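PDB 2V0X: lamina-associated polypeptide 2 isoforms alpha/zeta from Mus musculus, which forms a homodimer through a long-helix coiled-coil domain and is a component of the nuclear lamina that probably binds lamin A and chromatin. Local coordinates for residues S187-G190 with R191-W195; R112-E115 with A116-A120; Y168-D171 with A172-E176. The protein carries 2 engineered substitutions. All coordinates share one frame; numbering follows the deposited sequence. Where two conformers were deposited one is given.

Along the chain, interaction 2 comes first, in the N-terminal half of helix 100-146; interaction 3 and then interaction 1 follow on helix 152-196. Each lies within consecutive helical turns, so none closes a long loop, and the three run in series without nesting or crossing. The two helices follow each other in the chain and pack together, which brings interactions 1 and 2 into touch at Ser187 and Ser113 and at Met189 and Arg112. Interactions 1 and 3 share a helix but lie on opposite sides of the chain's centre, their centres about 29 Å apart. All three also touch the second subunit, so both long helices take part in the dimer interface.

Interaction 1 of 3, residues S187-G190 with R191-W195; sequences STMG and RRYLW
Arg192 N bonds to Thr188 O at 2.9 Å and Arg191 N to Ser187 O at 3.0 Å, the first two of four i to i+4 backbone bonds that end with Leu194 N to Gly190 O; the straightest is Tyr193 N to Met189 O (3.2 Å, N-H...O 169°). Water 1 joins three side chains across the same turn: it donates to Ser187 OG and to Thr188 OG1 and accepts from Arg191 NH1 at 3.0 Å, lying at the edge and in the plane of the guanidinium. A bend at chi3 (67°) turns the Arg191 chain, whose guanidinium meets Asp107 and the Pro75 carbonyl, both of the second subunit, through a salt bridge from NE and a hydrogen bond from NH1. Ser187 OG also bonds to Leu110 O of the second subunit, and Thr188 OG1 to Met184 O of its own helix. Arg192 extends past Thr188, whose CG2 lies 4.1 Å from NE, obliquely to the guanidinium; the group is held by carbonyls further along its own chain, Leu219 O on NE, and Ala212 O and Thr210 O on NH1. In the packing layer the Tyr193 ring turns its edge to selenomethionine Met189: CE1 lies 3.8 Å from CG, which sits in the ring plane, and CD1 lies 3.3 Å from the Met189 carbonyl oxygen. The ring also stacks on His105, and Met189 reaches Ala109 and Arg112 of helix 100-146. Replacing Tyr193 by an alanine would probably leave Met189 CG without its aromatic neighbour and His105 without its stacking partner, opening a gap between the two long helices. This is i to i+4 side-chain packing near the C-terminal end of helix 152-196 in the coiled-coil dimer, between helix 100-146 and the second subunit.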
# COMPACT_ATOMS: atom_id res chain seq x y z
N SER B 187 -7.02 7.70 4.64
CA SER B 187 -8.36 7.21 4.38
C SER B 187 -9.26 7.60 5.57
O SER B 187 -10.35 8.14 5.39
CB SER B 187 -8.35 5.69 4.21
OG SER B 187 -9.64 5.14 4.40
N THR B 188 -8.76 7.35 6.78
CA THR B 188 -9.47 7.66 8.01
C THR B 188 -9.72 9.16 8.15
O THR B 188 -10.80 9.57 8.54
CB THR B 188 -8.69 7.08 9.21
OG1 THR B 188 -8.57 5.66 9.04
CG2 THR B 188 -9.38 7.38 10.54
N MSE B 189 -8.74 9.99 7.79
CA MSE B 189 -8.92 11.44 7.84
C MSE B 189 -10.07 11.85 6.90
O MSE B 189 -10.99 12.58 7.28
CB MSE B 189 -7.63 12.15 7.43
CG MSE B 189 -7.72 13.68 7.50
SE MSE B 189 -6.31 14.62 6.54
CE MSE B 189 -7.18 14.77 4.83
N GLY B 190 -10.03 11.35 5.67
CA GLY B 190 -11.07 11.66 4.72
C GLY B 190 -12.45 11.31 5.27
O GLY B 190 -13.38 12.12 5.19
N ARG B 191 -12.57 10.12 5.86
CA ARG B 191 -13.84 9.66 6.41
C ARG B 191 -14.30 10.42 7.64
O ARG B 191 -15.50 10.54 7.88
CB ARG B 191 -13.84 8.14 6.65
CG ARG B 191 -13.72 7.31 5.36
CD ARG B 191 -13.61 5.81 5.63
NE ARG B 191 -14.83 5.25 6.21
CZ ARG B 191 -14.87 4.50 7.30
NH1 ARG B 191 -13.75 4.22 7.96
NH2 ARG B 191 -16.02 3.98 7.72
N ARG B 192 -13.36 10.92 8.45
CA ARG B 192 -13.74 11.72 9.61
C ARG B 192 -14.47 12.98 9.11
O ARG B 192 -15.56 13.30 9.57
CB ARG B 192 -12.53 12.09 10.44
CG ARG B 192 -12.04 10.96 11.33
CD ARG B 192 -10.85 11.42 12.12
NE ARG B 192 -10.45 10.41 13.09
CZ ARG B 192 -9.45 10.58 13.95
NH1 ARG B 192 -8.78 11.71 13.95
NH2 ARG B 192 -9.11 9.61 14.79
N TYR B 193 -13.91 13.65 8.10
CA TYR B 193 -14.54 14.85 7.54
C TYR B 193 -15.88 14.50 6.92
O TYR B 193 -16.87 15.22 7.09
CB TYR B 193 -13.65 15.49 6.47
CG TYR B 193 -12.52 16.32 7.05
CD1 TYR B 193 -11.22 15.82 7.13
CD2 TYR B 193 -12.76 17.62 7.49
CE1 TYR B 193 -10.18 16.59 7.64
CE2 TYR B 193 -11.73 18.41 8.00
CZ TYR B 193 -10.44 17.89 8.07
OH TYR B 193 -9.42 18.67 8.56
N LEU B 194 -15.93 13.37 6.23
CA LEU B 194 -17.15 12.94 5.59
C LEU B 194 -18.30 12.65 6.55
O LEU B 194 -19.43 13.04 6.28
CB LEU B 194 -16.90 11.73 4.72
CG LEU B 194 -18.12 11.22 3.96
CD1 LEU B 194 -18.55 12.26 2.89
CD2 LEU B 194 -17.77 9.90 3.30
N TRP B 195 -18.01 11.95 7.65
CA TRP B 195 -19.02 11.59 8.63
C TRP B 195 -19.41 12.69 9.62
O TRP B 195 -20.51 12.65 10.17
CB TRP B 195 -18.64 10.29 9.36
CG TRP B 195 -18.86 9.11 8.50
CD1 TRP B 195 -17.93 8.51 7.69
CD2 TRP B 195 -20.11 8.44 8.25
NE1 TRP B 195 -18.53 7.52 6.94
CE2 TRP B 195 -19.86 7.46 7.27
CE3 TRP B 195 -21.40 8.59 8.76
CZ2 TRP B 195 -20.87 6.62 6.77
CZ3 TRP B 195 -22.41 7.75 8.27
CH2 TRP B 195 -22.14 6.78 7.29
O HOH W 1 -10.85 4.73 7.34

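Interaction 2 of 3, residues R112-E115 with A116-A120; sequences RSYE and AAASA
Ser119 bonds back to Glu115 one turn earlier within helix 100-146, one of the long helices of the dimerization domain. The backbone bonds are the regular i to i+4 set: Ala116 N to Arg112 O at 2.8 Å, Ala117 N to Ser113 O at 3.1 Å, Ala118 N to Tyr114 O, and Ser119 N to Glu115 O. Beside the first of them, Ala116 CB rests 3.4 Å from Arg112 O. Polar side chains mostly turn to partners beyond this turn. Arg112 makes a salt bridge with Asp51, Tyr114 OH bonds to Ile71 O, and Ser113 OG bonds to Ala109 O of the preceding turn. Apolar contact between the turns is slight. Tyr114 CE2 comes to 4.4 Å from Ala118 CB, which meets the ring obliquely. The alanines meet neighbours on different flanks: Ala116 touches Met179 and Ala183 of helix 152-196, and Ala117 and Ala118 touch Met184 of the second subunit. The remaining bond joins side chain to backbone. With its OG anti to the carbonyl carbon (chi1 -54°), Ser119 brings the hydroxyl beside its own backbone N, close to the preceding turn. Glu115 O is therefore gripped twice, and the two donors come from opposite faces of its carbonyl plane: Ser119 N at 3.0 Å and Ser119 OG, which donates at 2.8 Å.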
# COMPACT_ATOMS: atom_id res chain seq x y z
N ARG B 112 -3.52 11.71 -1.09
CA ARG B 112 -2.52 11.15 -0.21
C ARG B 112 -2.64 9.64 -0.20
O ARG B 112 -1.62 8.97 -0.22
CB ARG B 112 -2.65 11.75 1.20
CG ARG B 112 -2.44 13.25 1.14
CD ARG B 112 -1.45 13.74 2.14
NE ARG B 112 -2.08 14.01 3.41
CZ ARG B 112 -2.05 15.19 4.04
NH1 ARG B 112 -1.43 16.23 3.50
NH2 ARG B 112 -2.65 15.32 5.21
N SER B 113 -3.86 9.11 -0.27
CA SER B 113 -4.04 7.66 -0.33
C SER B 113 -3.35 7.13 -1.59
O SER B 113 -2.63 6.13 -1.54
CB SER B 113 -5.52 7.29 -0.38
OG SER B 113 -6.17 7.59 0.85
N TYR B 114 -3.55 7.82 -2.70
CA TYR B 114 -2.96 7.40 -3.96
C TYR B 114 -1.44 7.43 -3.87
O TYR B 114 -0.76 6.47 -4.26
CB TYR B 114 -3.43 8.30 -5.11
CG TYR B 114 -3.01 7.83 -6.49
CD1 TYR B 114 -3.93 7.24 -7.34
CD2 TYR B 114 -1.70 7.98 -6.94
CE1 TYR B 114 -3.57 6.81 -8.61
CE2 TYR B 114 -1.31 7.54 -8.22
CZ TYR B 114 -2.26 6.96 -9.05
OH TYR B 114 -1.93 6.53 -10.32
N GLU B 115 -0.93 8.54 -3.35
CA GLU B 115 0.50 8.74 -3.25
C GLU B 115 1.17 7.72 -2.33
O GLU B 115 2.23 7.21 -2.65
CB GLU B 115 0.81 10.17 -2.79
CG GLU B 115 2.28 10.51 -2.93
CD GLU B 115 2.67 11.82 -2.28
OE1 GLU B 115 1.79 12.70 -2.13
OE2 GLU B 115 3.85 11.96 -1.90
N ALA B 116 0.56 7.45 -1.17
CA ALA B 116 1.11 6.47 -0.24
C ALA B 116 1.18 5.09 -0.91
O ALA B 116 2.18 4.38 -0.79
CB ALA B 116 0.25 6.40 1.05
N ALA B 117 0.13 4.74 -1.65
CA ALA B 117 0.05 3.46 -2.38
C ALA B 117 1.10 3.37 -3.50
O ALA B 117 1.72 2.31 -3.71
CB ALA B 117 -1.34 3.29 -2.98
N ALA B 118 1.25 4.46 -4.24
CA ALA B 118 2.21 4.51 -5.33
C ALA B 118 3.63 4.29 -4.78
O ALA B 118 4.47 3.63 -5.42
CB ALA B 118 2.13 5.86 -6.05
N SER B 119 3.90 4.88 -3.62
CA SER B 119 5.20 4.74 -2.96
C SER B 119 5.43 3.29 -2.56
O SER B 119 6.52 2.77 -2.72
CB SER B 119 5.26 5.64 -1.72
OG SER B 119 4.93 6.96 -2.06
N ALA B 120 4.40 2.65 -2.00
CA ALA B 120 4.48 1.23 -1.61
C ALA B 120 4.73 0.38 -2.86
O ALA B 120 5.45 -0.63 -2.83
CB ALA B 120 3.18 0.82 -0.93

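Interaction 3 of 3, residues Y168-D171 with A172-E176; sequences YLCD and AAFDE
Two first torsions bring Cys170 and Phe174 together: SG stands opposite the backbone N (chi1 -165°), while Phe174 CG stands opposite the carbonyl carbon (chi1 -82°), which turns the ring's edge back to the Cys170 turn. The result is a Cys sulfur-aromatic contact between i and i+4 in helix 152-196 of the coiled-coil dimer. SG approaches the ring edge, 5.0 Å from the centroid and 78° off the ring normal, with CE1 its nearest ring atom at 3.7 Å. Four backbone bonds carry the helix through this turn, among them Ala172 N to Tyr168 O at 2.8 Å and Asp175 N to Asp171 O at 3.0 Å. Tyr168 sends CE2 to within 4.5 Å of Ala172 CB, an oblique and loose approach; Tyr61 touches both residues. Asp175 folds back so that its carboxylate lies by the Asp171 carbonyl, but its stronger polar partner is the Tyr61 hydroxyl, bonded to OD2. Different flanks of the turn serve different neighbours: Phe174 packs on Leu35, Ser38 and Ile39 of helix 35-46, whereas Leu169 meets Leu169 of the second subunit and Ala173 meets Ala124 of that subunit. The Cys170 carbonyl oxygen has two neighbours on Phe174: the backbone N, which donates to it at 3.1 Å, and ring atom CD1, also 3.1 Å away, with the oxygen at the ring edge and in its plane.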
# COMPACT_ATOMS: atom_id res chain seq x y z
N TYR B 168 18.00 -6.12 3.39
CA TYR B 168 17.42 -5.06 2.56
C TYR B 168 15.92 -5.33 2.47
O TYR B 168 15.10 -4.43 2.64
CB TYR B 168 18.03 -5.11 1.15
CG TYR B 168 17.38 -4.17 0.16
CD1 TYR B 168 17.92 -2.91 -0.12
CD2 TYR B 168 16.22 -4.54 -0.51
CE1 TYR B 168 17.31 -2.05 -1.04
CE2 TYR B 168 15.61 -3.70 -1.42
CZ TYR B 168 16.16 -2.46 -1.69
OH TYR B 168 15.55 -1.67 -2.64
N LEU B 169 15.57 -6.60 2.24
CA LEU B 169 14.18 -7.01 2.13
C LEU B 169 13.39 -6.75 3.42
O LEU B 169 12.24 -6.35 3.36
CB LEU B 169 14.10 -8.47 1.72
CG LEU B 169 14.57 -8.73 0.30
CD1 LEU B 169 14.87 -10.19 0.09
CD2 LEU B 169 13.53 -8.24 -0.70
N CYS B 170 14.02 -6.96 4.57
CA CYS B 170 13.36 -6.71 5.84
C CYS B 170 13.14 -5.20 5.97
O CYS B 170 12.06 -4.78 6.38
CB CYS B 170 14.19 -7.24 7.02
SG CYS B 170 13.22 -7.36 8.58
N ASP B 171 14.14 -4.40 5.59
CA ASP B 171 14.01 -2.94 5.63
C ASP B 171 12.86 -2.48 4.71
O ASP B 171 12.01 -1.69 5.12
CB ASP B 171 15.31 -2.24 5.18
CG ASP B 171 16.45 -2.40 6.18
OD1 ASP B 171 16.19 -2.69 7.37
OD2 ASP B 171 17.62 -2.24 5.76
N ALA B 172 12.84 -2.99 3.49
CA ALA B 172 11.79 -2.65 2.52
C ALA B 172 10.40 -3.00 3.09
O ALA B 172 9.46 -2.21 2.96
CB ALA B 172 12.02 -3.38 1.21
N ALA B 173 10.30 -4.15 3.75
CA ALA B 173 9.04 -4.58 4.33
C ALA B 173 8.56 -3.58 5.40
O ALA B 173 7.37 -3.30 5.52
CB ALA B 173 9.19 -5.99 4.93
N PHE B 174 9.48 -3.03 6.19
CA PHE B 174 9.10 -2.04 7.19
C PHE B 174 8.68 -0.72 6.53
O PHE B 174 7.76 -0.06 7.00
CB PHE B 174 10.20 -1.83 8.24
CG PHE B 174 10.19 -2.86 9.32
CD1 PHE B 174 10.72 -4.13 9.10
CD2 PHE B 174 9.54 -2.61 10.52
CE1 PHE B 174 10.58 -5.15 10.05
CE2 PHE B 174 9.40 -3.61 11.48
CZ PHE B 174 9.92 -4.89 11.23
N ASP B 175 9.33 -0.36 5.42
CA ASP B 175 8.95 0.85 4.69
C ASP B 175 7.55 0.67 4.05
O ASP B 175 6.75 1.61 4.02
CB ASP B 175 10.02 1.19 3.65
CG ASP B 175 11.31 1.73 4.30
OD1 ASP B 175 11.26 2.29 5.41
OD2 ASP B 175 12.40 1.57 3.72
N GLU B 176 7.24 -0.55 3.60
CA GLU B 176 5.93 -0.86 3.00
C GLU B 176 4.85 -0.72 4.07
O GLU B 176 3.78 -0.15 3.84
CB GLU B 176 5.90 -2.28 2.43
CG GLU B 176 6.96 -2.55 1.38
CD GLU B 176 6.93 -3.97 0.83
OE1 GLU B 176 6.99 -4.94 1.62
OE2 GLU B 176 6.89 -4.12 -0.40